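Local coordinates for protein alanine racemase, biosynthetic (PDB 6A2F) that is a biosynthetic alanine racemase of the family that joins an N-terminal TIM-barrel domain to a mostly beta C-terminal domain and carries pyridoxal phosphate bound covalently to the protein, at residues A283-L288 against R335-L340; D275-T280 against D303-D308. All coordinates share one frame; numbering follows the deposited sequence.

Interaction 1. Residues A283-L288 against R335-L340; sequences AGTPVL and RACGTL
Two first torsions set the geometry between Thr-285 and the end of helix 330-336. With chi1 at -61°, Thr-285 turns CG2 anti to its own nitrogen and holds OG1 beside that nitrogen; Cys-337, at -71°, swings SG anti to its carbonyl carbon. The methyl and the sulfur thereby come alongside each other, Thr-285 CG2 lying 4.1 Å from Cys-337 SG. The other branch of the threonine meets the CB of Ala-336, which points at the facing segment and sits 4.0 Å from Thr-285 OG1. This is contact without a polar bond: the hydroxyl is engaged by the carbonyl oxygen of Pro-282. The same alanine methyl also reaches the CD corner of the Pro-286 ring, at 3.9 Å, so Ala-336 CB is shared by Thr-285, just before strand 286-289, and Pro-286, its first residue.

In the C-terminal domain this joins a strand of the mixed sheet to a helix terminus closed by a Schellman motif. Gly-338, with phi 71°, is its C-prime residue: Gly-338 N bonds to Arg-335 O at 3.2 Å, and Thr-339 N to the carbonyl of Ala-334. Val-333 and Glu-332 of the same helix pack on Thr-285 and Pro-286 respectively. Beyond the turn, Thr-339 OG1 is hydrogen-bonded to Glu-343 and to Arg-279 of the second subunit.

Interaction 2. Residues D275-T280 against D303-D308; sequences DGYPRT and DMLAVD. With DLY (D-lysine), chain D; ACT (acetate ion), chain E.
The CB bonds of Tyr-277 and Leu-305 both point toward the facing segment, and the leucine CD1 approaches the phenol ring obliquely, 4.3 Å from Tyr-277 CZ. That methyl is displaced toward the ring's rim, while Pro-278 CD lies against the opposite face, so the ring is held between the two. Elsewhere Asp-275 OD2, which accepts a hydrogen bond from Gly-272 N, comes no nearer than 4.2 Å to Asp-303 O, itself bonded by Arg-2. The CB bond of Asp-303 points away from 275-280; its OD2 lies 2.9 Å from D-lysine O. Asp-303 N donates an almost straight hydrogen bond, 3.0 Å long at 167°, to the D-lysine OXT. Arg-351 forms salt bridges with both aspartates and Arg-2 a second with Asp-275, probably offsetting their like charges. The Arg-279 chain is stretched out, with chi1 at 174°, and its NH2 donates a 2.6 Å hydrogen bond to OXT of an acetate probably taken from the crystallisation liquor, near the guanidinium plane.

Asp-303 packs on the pyridoxal-modified lysine of the second subunit. Strand 305-308 lies between strands 264-269 and 292-296, and Leu-296 of the latter touches both Tyr-277 and Leu-305.

Overall arrangement
Interactions 1 and 2 lie within the C-terminal domain with centres about 11 Å apart, and their segments alternate along the chain. They meet directly in three places: Thr-285 CG2 packs 3.5 Å from Tyr-277 OH, Cys-337 SG lies 3.8 Å from Pro-278 CG, and Val-287 CG1 is 3.6 Å from Val-307 CG1. Tyr-277, touching both Thr-285 and Leu-305, thus connects 283-288 with 303-308, where Asp-303 and Met-304 line a D-lysine pocket, while Pro-278 meets Cys-337 of 335-340. Both contacts also reach the second subunit: in interaction 2, Tyr-277 O and Arg-279 N are hydrogen-bonded to Lys-347 and Glu-343 of that chain, among other bonds.

Interaction 1. Residues A283-L288 against R335-L340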
# COMPACT_ATOMS: atom_id res chain seq x y z
N ALA A 283 -16.55 6.54 8.04
CA ALA A 283 -17.06 6.56 9.40
C ALA A 283 -17.79 5.25 9.67
O ALA A 283 -18.59 4.79 8.85
CB ALA A 283 -17.99 7.75 9.59
N GLY A 284 -17.49 4.63 10.81
CA GLY A 284 -18.11 3.36 11.18
C GLY A 284 -17.25 2.13 10.93
O GLY A 284 -17.66 1.01 11.25
N THR A 285 -16.08 2.33 10.32
CA THR A 285 -15.09 1.27 10.17
C THR A 285 -14.66 0.83 11.57
O THR A 285 -14.27 1.67 12.39
CB THR A 285 -13.88 1.73 9.33
OG1 THR A 285 -14.32 2.11 8.03
CG2 THR A 285 -12.85 0.63 9.21
N PRO A 286 -14.74 -0.48 11.85
CA PRO A 286 -14.48 -0.97 13.21
C PRO A 286 -13.01 -0.95 13.61
O PRO A 286 -12.11 -1.10 12.76
CB PRO A 286 -15.00 -2.41 13.16
CG PRO A 286 -14.85 -2.81 11.73
CD PRO A 286 -15.15 -1.56 10.94
N VAL A 287 -12.78 -0.77 14.91
CA VAL A 287 -11.46 -0.85 15.51
C VAL A 287 -11.58 -1.36 16.95
O VAL A 287 -12.66 -1.29 17.55
CB VAL A 287 -10.73 0.52 15.44
CG1 VAL A 287 -10.95 1.33 16.70
CG2 VAL A 287 -9.25 0.32 15.17
N LEU A 288 -10.49 -1.90 17.50
CA LEU A 288 -10.47 -2.28 18.91
C LEU A 288 -9.57 -1.35 19.72
O LEU A 288 -8.42 -1.10 19.36
CB LEU A 288 -10.02 -3.73 19.10
CG LEU A 288 -10.87 -4.89 18.56
CD1 LEU A 288 -10.41 -6.20 19.19
CD2 LEU A 288 -12.36 -4.68 18.81
N ARG A 335 -14.27 -5.18 4.43
CA ARG A 335 -15.66 -5.07 3.96
C ARG A 335 -16.20 -3.66 4.20
O ARG A 335 -16.87 -3.10 3.33
CB ARG A 335 -16.55 -6.14 4.61
CG ARG A 335 -17.94 -6.29 3.99
CD ARG A 335 -18.61 -7.60 4.41
NE ARG A 335 -18.63 -7.75 5.86
CZ ARG A 335 -19.65 -7.38 6.65
NH1 ARG A 335 -19.55 -7.55 7.97
NH2 ARG A 335 -20.75 -6.83 6.13
N ALA A 336 -15.89 -3.10 5.36
CA ALA A 336 -16.27 -1.73 5.69
C ALA A 336 -15.59 -0.71 4.77
O ALA A 336 -16.13 0.37 4.50
CB ALA A 336 -15.95 -1.43 7.14
N CYS A 337 -14.40 -1.07 4.28
CA CYS A 337 -13.62 -0.20 3.41
C CYS A 337 -13.91 -0.42 1.93
O CYS A 337 -13.25 0.17 1.07
CB CYS A 337 -12.12 -0.37 3.69
SG CYS A 337 -11.62 0.34 5.28
N GLY A 338 -14.89 -1.27 1.63
CA GLY A 338 -15.31 -1.55 0.26
C GLY A 338 -14.30 -2.35 -0.55
O GLY A 338 -14.22 -2.20 -1.77
N THR A 339 -13.55 -3.22 0.13
CA THR A 339 -12.52 -4.05 -0.51
C THR A 339 -12.37 -5.39 0.23
O THR A 339 -13.23 -5.74 1.04
CB THR A 339 -11.17 -3.30 -0.65
OG1 THR A 339 -10.23 -4.12 -1.35
CG2 THR A 339 -10.60 -2.91 0.72
N LEU A 340 -11.30 -6.14 -0.05
CA LEU A 340 -11.09 -7.45 0.57
C LEU A 340 -9.80 -7.55 1.39
O LEU A 340 -8.88 -6.73 1.22
CB LEU A 340 -11.10 -8.55 -0.50
CG LEU A 340 -12.35 -8.82 -1.34
CD1 LEU A 340 -12.01 -9.85 -2.40
CD2 LEU A 340 -13.52 -9.29 -0.48

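Interaction 2. Residues D275-T280 against D303-D308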
# COMPACT_ATOMS: atom_id res chain seq x y z
N ASP A 275 1.00 3.37 6.11
CA ASP A 275 1.29 2.10 6.77
C ASP A 275 0.58 0.95 6.05
O ASP A 275 0.87 -0.22 6.30
CB ASP A 275 0.88 2.15 8.24
CG ASP A 275 1.56 3.29 8.99
OD1 ASP A 275 2.81 3.34 9.02
OD2 ASP A 275 0.83 4.14 9.55
N GLY A 276 -0.35 1.28 5.16
CA GLY A 276 -1.11 0.29 4.42
C GLY A 276 -2.61 0.40 4.64
O GLY A 276 -3.39 -0.21 3.90
N TYR A 277 -3.01 1.17 5.65
CA TYR A 277 -4.42 1.35 5.96
C TYR A 277 -5.14 2.05 4.80
O TYR A 277 -4.55 2.93 4.15
CB TYR A 277 -4.59 2.13 7.27
CG TYR A 277 -5.89 1.79 7.98
CD1 TYR A 277 -5.96 0.72 8.87
CD2 TYR A 277 -7.05 2.52 7.74
CE1 TYR A 277 -7.14 0.39 9.50
CE2 TYR A 277 -8.24 2.20 8.37
CZ TYR A 277 -8.28 1.13 9.25
OH TYR A 277 -9.45 0.80 9.88
N PRO A 278 -6.39 1.65 4.50
CA PRO A 278 -7.13 2.33 3.43
C PRO A 278 -7.40 3.79 3.78
O PRO A 278 -7.97 4.07 4.84
CB PRO A 278 -8.44 1.55 3.36
CG PRO A 278 -8.09 0.19 3.87
CD PRO A 278 -7.08 0.42 4.96
N ARG A 279 -7.00 4.71 2.90
CA ARG A 279 -7.20 6.14 3.15
C ARG A 279 -8.68 6.51 3.26
O ARG A 279 -9.05 7.38 4.05
CB ARG A 279 -6.53 7.00 2.09
CG ARG A 279 -6.86 8.48 2.25
CD ARG A 279 -6.24 9.37 1.19
NE ARG A 279 -6.81 10.71 1.33
CZ ARG A 279 -7.91 11.13 0.71
NH1 ARG A 279 -8.57 10.32 -0.12
NH2 ARG A 279 -8.35 12.36 0.91
N THR A 280 -9.51 5.85 2.46
CA THR A 280 -10.93 6.21 2.33
C THR A 280 -11.85 5.50 3.33
O THR A 280 -13.07 5.61 3.24
CB THR A 280 -11.44 5.99 0.88
OG1 THR A 280 -11.17 4.64 0.47
CG2 THR A 280 -10.75 6.95 -0.08
N ASP A 303 -0.08 9.21 8.39
CA ASP A 303 0.45 8.48 9.52
C ASP A 303 -0.51 8.33 10.68
O ASP A 303 -0.20 7.67 11.66
CB ASP A 303 1.73 9.18 10.00
CG ASP A 303 2.65 9.54 8.86
OD1 ASP A 303 3.37 8.66 8.38
OD2 ASP A 303 2.66 10.71 8.44
N MET A 304 -1.67 8.99 10.59
CA MET A 304 -2.61 8.98 11.71
C MET A 304 -4.05 8.62 11.38
O MET A 304 -4.51 8.78 10.26
CB MET A 304 -2.56 10.33 12.43
CG MET A 304 -1.23 10.62 13.11
SD MET A 304 -1.05 12.32 13.67
CE MET A 304 -0.79 13.18 12.13
N LEU A 305 -4.73 8.10 12.39
CA LEU A 305 -6.13 7.72 12.30
C LEU A 305 -6.85 8.18 13.56
O LEU A 305 -6.24 8.28 14.62
CB LEU A 305 -6.26 6.20 12.14
CG LEU A 305 -7.55 5.56 12.66
CD1 LEU A 305 -7.62 4.09 12.27
CD2 LEU A 305 -7.67 5.73 14.17
N ALA A 306 -8.14 8.47 13.44
CA ALA A 306 -8.93 8.94 14.58
C ALA A 306 -10.12 8.03 14.87
O ALA A 306 -10.75 7.51 13.95
CB ALA A 306 -9.38 10.37 14.38
N VAL A 307 -10.43 7.84 16.15
CA VAL A 307 -11.53 6.96 16.56
C VAL A 307 -12.45 7.66 17.55
O VAL A 307 -12.01 8.48 18.35
CB VAL A 307 -11.02 5.63 17.17
CG1 VAL A 307 -10.28 4.81 16.12
CG2 VAL A 307 -10.14 5.88 18.38
N ASP A 308 -13.74 7.31 17.49
CA ASP A 308 -14.72 7.84 18.43
C ASP A 308 -14.67 7.06 19.75
O ASP A 308 -15.04 5.89 19.81
CB ASP A 308 -16.13 7.78 17.82
CG ASP A 308 -17.16 8.54 18.65
OD1 ASP A 308 -16.83 8.97 19.77
OD2 ASP A 308 -18.30 8.71 18.16
N DLY D . -1.85 14.87 9.53
CA DLY D . -0.88 14.34 8.52
C DLY D . -0.24 13.06 8.98
O DLY D . 0.97 12.99 9.21
CB DLY D . -1.61 14.11 7.20
CG DLY D . -0.77 14.43 5.97
CD DLY D . -1.18 13.54 4.80
CE DLY D . -2.39 14.10 4.05
NZ DLY D . -3.40 13.06 3.99
OXT DLY D . -0.89 12.02 9.16
C ACT E . -6.49 14.50 2.64
O ACT E . -5.47 13.76 2.71
OXT ACT E . -7.64 14.04 2.76
CH3 ACT E . -6.33 15.98 2.42